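Putative tryptophan halogenase (Xanthomonas campestris pv. campestris, PDB 6Y1W) is a putative flavin-dependent halogenase that probably binds FAD and, as in related enzymes, would halogenate an electron-rich aromatic substrate. Local coordinates at residues Phe218-Cys221 against Arg225-Leu228; Gly191-Asp196 against Gly230-Val235; Thr399-Arg402 against Phe406-Asp409; Ile393-Ala398 against Ile446-Gly451. All blocks are in the same frame, centred on the assembly; numbering follows the deposited sequence.

Contact 1 (Phe218-Cys221 against Arg225-Leu228); sequences FLDC and RALL
D220 and L228 carry this contact, in which the end of strand 217-220 meets the start of helix 227-232. With CG opposite the backbone N, an extended first torsion (chi1 -169°) carries OD2 of D220 to the backbone amides of the helix start. There L228 N donates to D220 OD2 over 2.9 Å. The bond is bent, with an N-H...O angle of 136°, and the amide comes from above the carboxylate plane, 54° out of it. OD2 also accepts from I229 N, while OD1 bonds to T222 OG1, so both oxygens are occupied and the carboxylate is fixed in its rotation. An aspartate suits the site because its short side chain can serve the amide hydrogens at a helix start. The same oxygen lies 3.4 Å from L228 CB, and the two side chains pass at a slant. L228 in turn points its branched end back at the strand, where its CD1 rests 3.8 Å from F218 CB. The methyl approaches the F218 ring obliquely, and I202 and L205 of strand 202-207 touch both residues. The chemistry is that of a buried carboxylate held by two backbone amides and a hydroxyl, with L228 packed against it and F218 lying beyond the leucine; the weakly bonded helix start would probably stabilise its negative charge.

Contact 2 (Gly191-Asp196 against Gly230-Val235); sequences GSVQTD and GQTLGV
T232 meets V193 and T195 where helix 227-232 packs against strand 184-195, a member of a mixed sheet consistent with a Rossmann-type, FAD-binding fold. Just before the contact, G191 and S192 both face V206 of the adjacent strand in a classic beta bulge. Along the second segment, G230 comes first; its carbonyl O accepts from G234 N at 2.9 Å as the helix ends. Q231 NE2 bonds to R225 O. T232 supplies nearly all of the touching surface on the helix side. Its OG1 lies over the branch point of the valine, 3.5 Å from V193 CB, but bonds to L227 O, five residues back, in keeping with the wide turn of this weakly bonded helix. That bond satisfies the hydroxyl within its own helix, so a threonine can turn toward an apolar neighbour without leaving a polar group stranded. The first torsion (chi1 -58°) puts CG2 opposite the backbone N and sends it toward T195, near the end of the strand, where T232 CG2 and T195 CG2 meet tip to tip at 3.6 Å. L233 then lays its side chain on E330, and G234 leaves the helix with a positive phi of 70°, a conformation easy for a residue without a side chain. V235 follows, buried and touching I229, and V235 O accepts from R325 NH2.

Contact 3 (Thr399-Arg402 against Phe406-Asp409); sequences TDRR and FWRD. With BUD ((2S,3S)-butane-2,3-diol), chain J.
R401 lies over the indole of W407, joining the loop after helix 371-397 to helix 405-412, and an ST turn at T399 shapes that loop: T399 OG1 accepts from R401 N at 2.9 Å and also bonds to W97 O. Face packing comes first. The guanidinium and indole planes are 24° apart, with R401 CZ 3.2 Å from W407 NE1. R401 CD sits over the five-membered ring, 3.9 Å from its centroid and 5° off the normal, a CH-pi contact. The bend at chi3 (66°) folds the arginine over the ring. F406 CD2 covers the opposite face, so the tryptophan is clamped flat. W407 NE1 and the arginine nitrogens are all donors and do not bond; NE1 gives its hydrogen to D269 O instead. An arginine suits this place because its flat end lies over the indole while its rim bonds: R401 NH1 reaches H96 O, and NH2 forms a salt bridge with D403. T399 CG2 makes an apolar contact, 4.1 Å from W407 CE3.

Hydrogen bonds tie the outer side. R408 NH1 donates to R402 O over 3.0 Å, with R402 O near the guanidinium plane of R408. R402 NH2 bonds to both T399 O and R401 O, clasping the loop on itself. The bound butanediol meets the edge of R401: R401 NH2 donates to its O2 at 2.9 Å, near the guanidinium plane.

Contact 4 (Ile393-Ala398 against Ile446-Gly451); sequences ILHYHA and IQVMLG
L394 and H395 meet V448 and M449 where helix 371-397 runs beside helix 442-451; the two short axes are 13° from parallel and 10.3 Å apart. L394 comes first. Its CG lies opposite the backbone N (chi1 169°), which stretches the side chain toward the other helix, and its CD2 settles 3.7 Å from V448 CG1, the two side chains sliding past each other in opposite directions. L394 CD2 touches M449 CG at 4.0 Å, these side chains crossing at about a right angle. Branched and unbranched apolar residues suit this seam, since their methyls and methylenes fill it without asking for a polar partner. H395 follows, set to one side, yet its ring end comes nearer: H395 CE1 lies 3.6 Å from V448 CG1, the methyl lying oblique to the ring. Thus one valine methyl serves both residues, and the beta-branched V448 presents CG2 to the same carbon at 3.9 Å. The ring nitrogens of H395 are occupied beyond the seam, NE2 by E347 OE2 and ND1 by Q452 OE1, and F94 stacks on the ring. Imidazole therefore offers a carbon to the valine while both polar corners are held. A398 leaves the helix, and its O accepts from Q452 NE2. The arrangement is a nearly parallel helix packing beside a predicted tryptophan-binding site, where the bond from H395 may help position E347, expected to contact L-tryptophan.

In the fold
The four contacts form two pairs in different parts of the fold. Contacts 1 and 2 share helix 227-232 and the sheet of the probable FAD-binding region; their centres are about 9 Å apart, and L228 CD2 packs on V193 CG2 at 3.6 Å. R225 and L227 of contact 1 also line the pocket that holds meso-2,3-butanediol. Helices 371-397 and 405-412, which follow each other in the chain, link contacts 4 and 3, whose centres are about 13 Å apart; Y396 touches F406 and W407. The H395 side chain of contact 4 is about 10 Å from that of K89, the predicted active-site residue, and L219 of contact 1 about 8 Å from that of A27, predicted to bind FAD. Contacts 1 and 4 have centres about 34 Å apart.

Contact 1 (Phe218-Cys221 against Arg225-Leu228)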
loop_
_atom_site.group_PDB
_atom_site.type_symbol
_atom_site.label_atom_id
_atom_site.label_comp_id
_atom_site.label_asym_id
_atom_site.label_seq_id
_atom_site.Cartn_x
_atom_site.Cartn_y
_atom_site.Cartn_z
ATOM N N PHE A 218 -21.709 19.613 -4.170
ATOM C CA PHE A 218 -21.059 20.899 -4.012
ATOM C C PHE A 218 -19.629 20.646 -3.579
ATOM O O PHE A 218 -19.402 19.903 -2.626
ATOM C CB PHE A 218 -21.768 21.758 -2.959
ATOM C CG PHE A 218 -23.141 22.230 -3.426
ATOM C CD1 PHE A 218 -24.227 21.380 -3.364
ATOM C CD2 PHE A 218 -23.292 23.495 -4.002
ATOM C CE1 PHE A 218 -25.457 21.797 -3.826
ATOM C CE2 PHE A 218 -24.521 23.925 -4.449
ATOM C CZ PHE A 218 -25.605 23.086 -4.351
ATOM N N LEU A 219 -18.682 21.295 -4.234
ATOM C CA LEU A 219 -17.293 21.216 -3.783
ATOM C C LEU A 219 -16.933 22.522 -3.090
ATOM O O LEU A 219 -17.034 23.602 -3.695
ATOM C CB LEU A 219 -16.345 20.977 -4.955
ATOM C CG LEU A 219 -16.708 19.793 -5.874
ATOM C CD1 LEU A 219 -15.597 19.590 -6.935
ATOM C CD2 LEU A 219 -17.003 18.529 -5.070
ATOM N N ASP A 220 -16.476 22.439 -1.832
ATOM C CA ASP A 220 -16.111 23.651 -1.087
ATOM C C ASP A 220 -14.633 23.944 -1.310
ATOM O O ASP A 220 -13.759 23.264 -0.766
ATOM C CB ASP A 220 -16.397 23.497 0.405
ATOM C CG ASP A 220 -16.286 24.811 1.132
ATOM O OD1 ASP A 220 -15.684 25.764 0.555
ATOM O OD2 ASP A 220 -16.740 24.899 2.282
ATOM N N CYS A 221 -14.371 24.890 -2.209
ATOM C CA CYS A 221 -13.029 25.394 -2.480
ATOM C C CYS A 221 -12.888 26.842 -2.021
ATOM O O CYS A 221 -12.174 27.640 -2.644
ATOM C CB CYS A 221 -12.703 25.262 -3.969
ATOM S SG CYS A 221 -12.727 23.565 -4.520
ATOM N N ARG A 225 -12.427 30.418 4.393
ATOM C CA ARG A 225 -13.809 30.830 4.635
ATOM C C ARG A 225 -14.686 29.616 4.884
ATOM O O ARG A 225 -15.597 29.680 5.715
ATOM C CB ARG A 225 -14.369 31.616 3.434
ATOM C CG ARG A 225 -13.544 32.788 2.971
ATOM C CD ARG A 225 -14.128 33.433 1.728
ATOM N NE ARG A 225 -13.760 34.848 1.678
ATOM C CZ ARG A 225 -12.547 35.312 1.379
ATOM N NH1 ARG A 225 -12.327 36.622 1.374
ATOM N NH2 ARG A 225 -11.555 34.482 1.064
ATOM N N ALA A 226 -14.368 28.478 4.255
ATOM C CA ALA A 226 -15.123 27.235 4.408
ATOM C C ALA A 226 -16.625 27.505 4.471
ATOM O O ALA A 226 -17.329 27.065 5.387
ATOM C CB ALA A 226 -14.653 26.425 5.621
ATOM N N LEU A 227 -17.113 28.230 3.473
ATOM C CA LEU A 227 -18.511 28.671 3.483
ATOM C C LEU A 227 -19.486 27.500 3.570
ATOM O O LEU A 227 -20.569 27.615 4.166
ATOM C CB LEU A 227 -18.801 29.471 2.227
ATOM C CG LEU A 227 -18.013 30.747 1.938
ATOM C CD1 LEU A 227 -18.568 31.401 0.689
ATOM C CD2 LEU A 227 -18.117 31.696 3.119
ATOM N N LEU A 228 -19.166 26.390 2.916
ATOM C CA LEU A 228 -20.091 25.262 2.905
ATOM C C LEU A 228 -19.804 24.250 4.016
ATOM O O LEU A 228 -20.686 23.948 4.828
ATOM C CB LEU A 228 -20.075 24.575 1.524
ATOM C CG LEU A 228 -20.242 25.503 0.307
ATOM C CD1 LEU A 228 -20.309 24.653 -0.998
ATOM C CD2 LEU A 228 -21.475 26.353 0.412
#

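Contact 2 (Gly191-Asp196 against Gly230-Val235)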
loop_
_atom_site.group_PDB
_atom_site.type_symbol
_atom_site.label_atom_id
_atom_site.label_comp_id
_atom_site.label_asym_id
_atom_site.label_seq_id
_atom_site.Cartn_x
_atom_site.Cartn_y
_atom_site.Cartn_z
ATOM N N GLY A 191 -23.794 35.128 -1.245
ATOM C CA GLY A 191 -24.446 35.812 -0.139
ATOM C C GLY A 191 -25.087 34.885 0.879
ATOM O O GLY A 191 -25.128 35.207 2.072
ATOM N N SER A 192 -25.599 33.738 0.435
ATOM C CA SER A 192 -26.166 32.770 1.364
ATOM C C SER A 192 -26.152 31.377 0.742
ATOM O O SER A 192 -26.030 31.215 -0.478
ATOM C CB SER A 192 -27.580 33.172 1.788
ATOM O OG SER A 192 -28.478 33.147 0.702
ATOM N N VAL A 193 -26.240 30.372 1.614
ATOM C CA VAL A 193 -26.301 28.971 1.228
ATOM C C VAL A 193 -27.626 28.409 1.719
ATOM O O VAL A 193 -27.932 28.501 2.913
ATOM C CB VAL A 193 -25.123 28.186 1.819
ATOM C CG1 VAL A 193 -25.135 26.753 1.333
ATOM C CG2 VAL A 193 -23.807 28.889 1.478
ATOM N N GLN A 194 -28.391 27.805 0.815
ATOM C CA GLN A 194 -29.691 27.228 1.144
ATOM C C GLN A 194 -29.545 25.730 1.314
ATOM O O GLN A 194 -28.862 25.067 0.532
ATOM C CB GLN A 194 -30.723 27.515 0.055
ATOM C CG GLN A 194 -30.860 28.980 -0.275
ATOM C CD GLN A 194 -32.081 29.274 -1.121
ATOM O OE1 GLN A 194 -32.387 28.540 -2.065
ATOM N NE2 GLN A 194 -32.772 30.366 -0.804
ATOM N N THR A 195 -30.174 25.199 2.351
ATOM C CA THR A 195 -30.123 23.779 2.621
ATOM C C THR A 195 -31.523 23.204 2.513
ATOM O O THR A 195 -32.524 23.926 2.616
ATOM C CB THR A 195 -29.541 23.471 4.001
ATOM O OG1 THR A 195 -30.267 24.199 4.997
ATOM C CG2 THR A 195 -28.061 23.862 4.064
ATOM N N ASP A 196 -31.579 21.890 2.359
ATOM C CA ASP A 196 -32.855 21.203 2.277
ATOM C C ASP A 196 -33.437 21.090 3.675
ATOM O O ASP A 196 -32.723 20.778 4.627
ATOM C CB ASP A 196 -32.680 19.812 1.667
ATOM C CG ASP A 196 -33.986 19.006 1.637
ATOM O OD1 ASP A 196 -34.751 19.140 0.659
ATOM O OD2 ASP A 196 -34.252 18.239 2.591
ATOM N N GLY A 230 -17.881 24.403 6.564
ATOM C CA GLY A 230 -17.763 24.999 7.886
ATOM C C GLY A 230 -18.936 25.862 8.283
ATOM O O GLY A 230 -19.660 25.536 9.233
ATOM N N GLN A 231 -19.143 26.960 7.563
ATOM C CA GLN A 231 -20.140 27.931 8.011
ATOM C C GLN A 231 -21.557 27.383 7.900
ATOM O O GLN A 231 -22.419 27.746 8.709
ATOM C CB GLN A 231 -20.020 29.217 7.209
ATOM C CG GLN A 231 -18.624 29.873 7.377
ATOM C CD GLN A 231 -18.555 31.292 6.871
ATOM O OE1 GLN A 231 -19.520 32.047 6.960
ATOM N NE2 GLN A 231 -17.397 31.684 6.366
ATOM N N THR A 232 -21.815 26.506 6.934
ATOM C CA THR A 232 -23.156 25.961 6.710
ATOM C C THR A 232 -23.330 24.617 7.403
ATOM O O THR A 232 -24.226 24.450 8.231
ATOM C CB THR A 232 -23.443 25.810 5.202
ATOM O OG1 THR A 232 -23.312 27.071 4.543
ATOM C CG2 THR A 232 -24.877 25.282 4.985
ATOM N N LEU A 233 -22.474 23.650 7.096
ATOM C CA LEU A 233 -22.656 22.315 7.644
ATOM C C LEU A 233 -22.014 22.114 9.018
ATOM O O LEU A 233 -22.249 21.073 9.643
ATOM C CB LEU A 233 -22.124 21.287 6.648
ATOM C CG LEU A 233 -22.854 21.285 5.295
ATOM C CD1 LEU A 233 -22.199 20.334 4.329
ATOM C CD2 LEU A 233 -24.317 20.876 5.482
ATOM N N GLY A 234 -21.188 23.054 9.480
ATOM C CA GLY A 234 -20.707 22.976 10.854
ATOM C C GLY A 234 -19.732 21.861 11.162
ATOM O O GLY A 234 -19.669 21.404 12.310
ATOM N N VAL A 235 -18.979 21.378 10.169
ATOM C CA VAL A 235 -17.995 20.337 10.425
ATOM C C VAL A 235 -16.790 21.020 11.064
ATOM O O VAL A 235 -16.256 21.984 10.513
ATOM C CB VAL A 235 -17.591 19.626 9.124
ATOM C CG1 VAL A 235 -16.584 18.543 9.412
ATOM C CG2 VAL A 235 -18.838 19.079 8.376
#

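Contact 3 (Thr399-Arg402 against Phe406-Asp409)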
loop_
_atom_site.group_PDB
_atom_site.type_symbol
_atom_site.label_atom_id
_atom_site.label_comp_id
_atom_site.label_asym_id
_atom_site.label_seq_id
_atom_site.Cartn_x
_atom_site.Cartn_y
_atom_site.Cartn_z
ATOM N N THR A 399 15.724 17.186 16.256
ATOM C CA THR A 399 16.667 18.293 16.126
ATOM C C THR A 399 17.628 18.237 17.296
ATOM O O THR A 399 17.246 17.810 18.394
ATOM C CB THR A 399 15.991 19.682 16.078
ATOM O OG1 THR A 399 17.016 20.671 15.936
ATOM C CG2 THR A 399 15.170 19.969 17.360
ATOM N N ASP A 400 18.874 18.653 17.044
ATOM C CA ASP A 400 19.854 18.890 18.106
ATOM C C ASP A 400 19.728 20.281 18.714
ATOM O O ASP A 400 20.376 20.564 19.742
ATOM C CB ASP A 400 21.288 18.728 17.590
ATOM C CG ASP A 400 21.608 17.320 17.128
ATOM O OD1 ASP A 400 20.895 16.354 17.486
ATOM O OD2 ASP A 400 22.609 17.196 16.408
ATOM N N ARG A 401 18.917 21.144 18.123
ATOM C CA ARG A 401 18.875 22.538 18.538
ATOM C C ARG A 401 18.257 22.692 19.919
ATOM O O ARG A 401 17.162 22.182 20.183
ATOM C CB ARG A 401 18.099 23.363 17.520
ATOM C CG ARG A 401 18.822 23.406 16.159
ATOM C CD ARG A 401 18.183 24.448 15.215
ATOM N NE ARG A 401 18.333 25.833 15.675
ATOM C CZ ARG A 401 18.122 26.900 14.901
ATOM N NH1 ARG A 401 17.764 26.734 13.623
ATOM N NH2 ARG A 401 18.234 28.139 15.401
ATOM N N ARG A 402 18.942 23.461 20.778
ATOM C CA ARG A 402 18.394 23.897 22.058
ATOM C C ARG A 402 18.653 25.386 22.259
ATOM O O ARG A 402 18.615 25.889 23.398
ATOM C CB ARG A 402 18.987 23.089 23.225
ATOM C CG ARG A 402 18.866 21.580 23.062
ATOM C CD ARG A 402 17.425 21.088 23.206
ATOM N NE ARG A 402 17.379 19.632 23.238
ATOM C CZ ARG A 402 17.309 18.841 22.173
ATOM N NH1 ARG A 402 17.286 17.515 22.340
ATOM N NH2 ARG A 402 17.264 19.378 20.948
ATOM N N PHE A 406 11.828 28.189 21.428
ATOM C CA PHE A 406 11.095 27.524 20.354
ATOM C C PHE A 406 11.669 26.137 20.057
ATOM O O PHE A 406 10.948 25.136 20.087
ATOM C CB PHE A 406 11.129 28.406 19.089
ATOM C CG PHE A 406 10.463 27.763 17.884
ATOM C CD1 PHE A 406 9.112 27.919 17.666
ATOM C CD2 PHE A 406 11.223 27.073 16.977
ATOM C CE1 PHE A 406 8.509 27.334 16.529
ATOM C CE2 PHE A 406 10.656 26.474 15.833
ATOM C CZ PHE A 406 9.274 26.629 15.613
ATOM N N TRP A 407 12.981 26.042 19.833
ATOM C CA TRP A 407 13.551 24.728 19.526
ATOM C C TRP A 407 13.543 23.792 20.738
ATOM O O TRP A 407 13.385 22.580 20.576
ATOM C CB TRP A 407 14.972 24.872 18.966
ATOM C CG TRP A 407 14.910 25.451 17.579
ATOM C CD1 TRP A 407 15.355 26.697 17.179
ATOM C CD2 TRP A 407 14.301 24.849 16.415
ATOM N NE1 TRP A 407 15.089 26.870 15.823
ATOM C CE2 TRP A 407 14.426 25.766 15.350
ATOM C CE3 TRP A 407 13.681 23.617 16.179
ATOM C CZ2 TRP A 407 13.961 25.487 14.049
ATOM C CZ3 TRP A 407 13.210 23.333 14.845
ATOM C CH2 TRP A 407 13.347 24.274 13.831
ATOM N N ARG A 408 13.776 24.313 21.946
ATOM C CA ARG A 408 13.692 23.440 23.120
ATOM C C ARG A 408 12.292 22.870 23.260
ATOM O O ARG A 408 12.126 21.689 23.621
ATOM C CB ARG A 408 14.080 24.206 24.391
ATOM C CG ARG A 408 15.573 24.560 24.431
ATOM C CD ARG A 408 15.951 25.158 25.822
ATOM N NE ARG A 408 15.347 26.460 26.133
ATOM C CZ ARG A 408 15.808 27.660 25.760
ATOM N NH1 ARG A 408 16.882 27.775 24.966
ATOM N NH2 ARG A 408 15.184 28.761 26.166
ATOM N N ASP A 409 11.278 23.691 22.970
ATOM C CA ASP A 409 9.898 23.207 23.068
ATOM C C ASP A 409 9.609 22.170 21.980
ATOM O O ASP A 409 8.977 21.137 22.244
ATOM C CB ASP A 409 8.892 24.357 22.958
ATOM C CG ASP A 409 8.907 25.285 24.178
ATOM O OD1 ASP A 409 9.628 25.009 25.178
ATOM O OD2 ASP A 409 8.215 26.304 24.106
HETATM C C1 BUD J . 21.678 31.957 12.490
HETATM O O1 BUD J . 19.756 32.774 13.765
HETATM C C2 BUD J . 20.183 31.853 12.792
HETATM O O2 BUD J . 18.585 30.530 13.877
HETATM C C3 BUD J . 19.882 30.478 13.368
HETATM C C4 BUD J . 19.910 29.412 12.273
#

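Contact 4 (Ile393-Ala398 against Ile446-Gly451)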
loop_
_atom_site.group_PDB
_atom_site.type_symbol
_atom_site.label_atom_id
_atom_site.label_comp_id
_atom_site.label_asym_id
_atom_site.label_seq_id
_atom_site.Cartn_x
_atom_site.Cartn_y
_atom_site.Cartn_z
ATOM N N ILE A 393 5.695 16.995 11.569
ATOM C CA ILE A 393 6.128 17.046 12.972
ATOM C C ILE A 393 7.556 16.561 13.123
ATOM O O ILE A 393 8.354 17.143 13.889
ATOM C CB ILE A 393 5.182 16.216 13.848
ATOM C CG1 ILE A 393 3.804 16.863 13.879
ATOM C CG2 ILE A 393 5.699 16.182 15.296
ATOM C CD1 ILE A 393 2.716 15.952 14.467
ATOM N N LEU A 394 7.917 15.510 12.380
ATOM C CA LEU A 394 9.276 14.995 12.423
ATOM C C LEU A 394 10.319 16.088 12.190
ATOM O O LEU A 394 11.355 16.122 12.868
ATOM C CB LEU A 394 9.403 13.896 11.373
ATOM C CG LEU A 394 10.807 13.423 11.089
ATOM C CD1 LEU A 394 11.474 12.754 12.318
ATOM C CD2 LEU A 394 10.778 12.451 9.928
ATOM N N HIS A 395 10.050 17.011 11.260
ATOM C CA HIS A 395 11.040 18.050 10.961
ATOM C C HIS A 395 11.340 18.929 12.174
ATOM O O HIS A 395 12.478 19.385 12.331
ATOM C CB HIS A 395 10.542 18.907 9.797
ATOM C CG HIS A 395 10.910 18.359 8.450
ATOM N ND1 HIS A 395 12.229 18.188 8.064
ATOM C CD2 HIS A 395 10.145 17.943 7.407
ATOM C CE1 HIS A 395 12.261 17.700 6.830
ATOM N NE2 HIS A 395 11.014 17.552 6.403
ATOM N N TYR A 396 10.338 19.195 13.013
ATOM C CA TYR A 396 10.525 20.048 14.182
ATOM C C TYR A 396 11.045 19.266 15.377
ATOM O O TYR A 396 11.801 19.826 16.185
ATOM C CB TYR A 396 9.205 20.732 14.563
ATOM C CG TYR A 396 8.853 21.854 13.622
ATOM C CD1 TYR A 396 9.471 23.084 13.738
ATOM C CD2 TYR A 396 7.886 21.688 12.618
ATOM C CE1 TYR A 396 9.153 24.147 12.899
ATOM C CE2 TYR A 396 7.581 22.759 11.760
ATOM C CZ TYR A 396 8.213 23.976 11.925
ATOM O OH TYR A 396 7.931 25.055 11.128
ATOM N N HIS A 397 10.646 17.996 15.518
ATOM C CA HIS A 397 10.969 17.230 16.726
ATOM C C HIS A 397 12.350 16.612 16.674
ATOM O O HIS A 397 13.008 16.495 17.719
ATOM C CB HIS A 397 9.930 16.117 16.941
ATOM C CG HIS A 397 10.007 15.456 18.293
ATOM N ND1 HIS A 397 9.851 16.166 19.466
ATOM C CD2 HIS A 397 10.168 14.155 18.650
ATOM C CE1 HIS A 397 9.908 15.324 20.494
ATOM N NE2 HIS A 397 10.102 14.101 20.032
ATOM N N ALA A 398 12.798 16.185 15.491
ATOM C CA ALA A 398 14.123 15.577 15.340
ATOM C C ALA A 398 15.141 16.699 15.153
ATOM O O ALA A 398 15.390 17.164 14.042
ATOM C CB ALA A 398 14.131 14.595 14.178
ATOM N N ILE A 446 14.222 7.930 5.577
ATOM C CA ILE A 446 15.650 7.723 5.823
ATOM C C ILE A 446 16.412 9.030 5.672
ATOM O O ILE A 446 17.172 9.421 6.556
ATOM C CB ILE A 446 16.233 6.657 4.876
ATOM C CG1 ILE A 446 15.527 5.315 5.040
ATOM C CG2 ILE A 446 17.757 6.533 5.056
ATOM C CD1 ILE A 446 15.819 4.373 3.871
ATOM N N GLN A 447 16.210 9.740 4.558
ATOM C CA GLN A 447 16.983 10.969 4.358
ATOM C C GLN A 447 16.704 11.987 5.460
ATOM O O GLN A 447 17.627 12.655 5.954
ATOM C CB GLN A 447 16.696 11.585 2.989
ATOM C CG GLN A 447 17.272 10.805 1.799
ATOM C CD GLN A 447 17.132 11.637 0.516
ATOM O OE1 GLN A 447 16.453 12.625 0.514
ATOM N NE2 GLN A 447 17.783 11.213 -0.558
ATOM N N VAL A 448 15.439 12.152 5.844
ATOM C CA VAL A 448 15.138 13.169 6.844
ATOM C C VAL A 448 15.601 12.731 8.235
ATOM O O VAL A 448 16.141 13.549 8.995
ATOM C CB VAL A 448 13.641 13.500 6.806
ATOM C CG1 VAL A 448 13.264 14.393 7.940
ATOM C CG2 VAL A 448 13.370 14.206 5.450
ATOM N N MET A 449 15.382 11.464 8.615
ATOM C CA MET A 449 15.837 11.082 9.960
ATOM C C MET A 449 17.361 11.073 10.058
ATOM O O MET A 449 17.917 11.581 11.044
ATOM C CB MET A 449 15.244 9.743 10.391
ATOM C CG MET A 449 13.765 9.937 10.678
ATOM S SD MET A 449 13.021 8.519 11.551
ATOM C CE MET A 449 12.894 7.347 10.214
ATOM N N LEU A 450 18.073 10.554 9.042
ATOM C CA LEU A 450 19.532 10.639 9.105
ATOM C C LEU A 450 19.981 12.094 9.063
ATOM O O LEU A 450 20.898 12.502 9.809
ATOM C CB LEU A 450 20.156 9.893 7.927
ATOM C CG LEU A 450 20.341 8.395 7.999
ATOM C CD1 LEU A 450 20.921 7.921 6.654
ATOM C CD2 LEU A 450 21.281 8.052 9.163
ATOM N N GLY A 451 19.366 12.883 8.172
ATOM C CA GLY A 451 19.768 14.277 8.020
ATOM C C GLY A 451 19.577 15.118 9.263
ATOM O O GLY A 451 20.348 16.056 9.514
#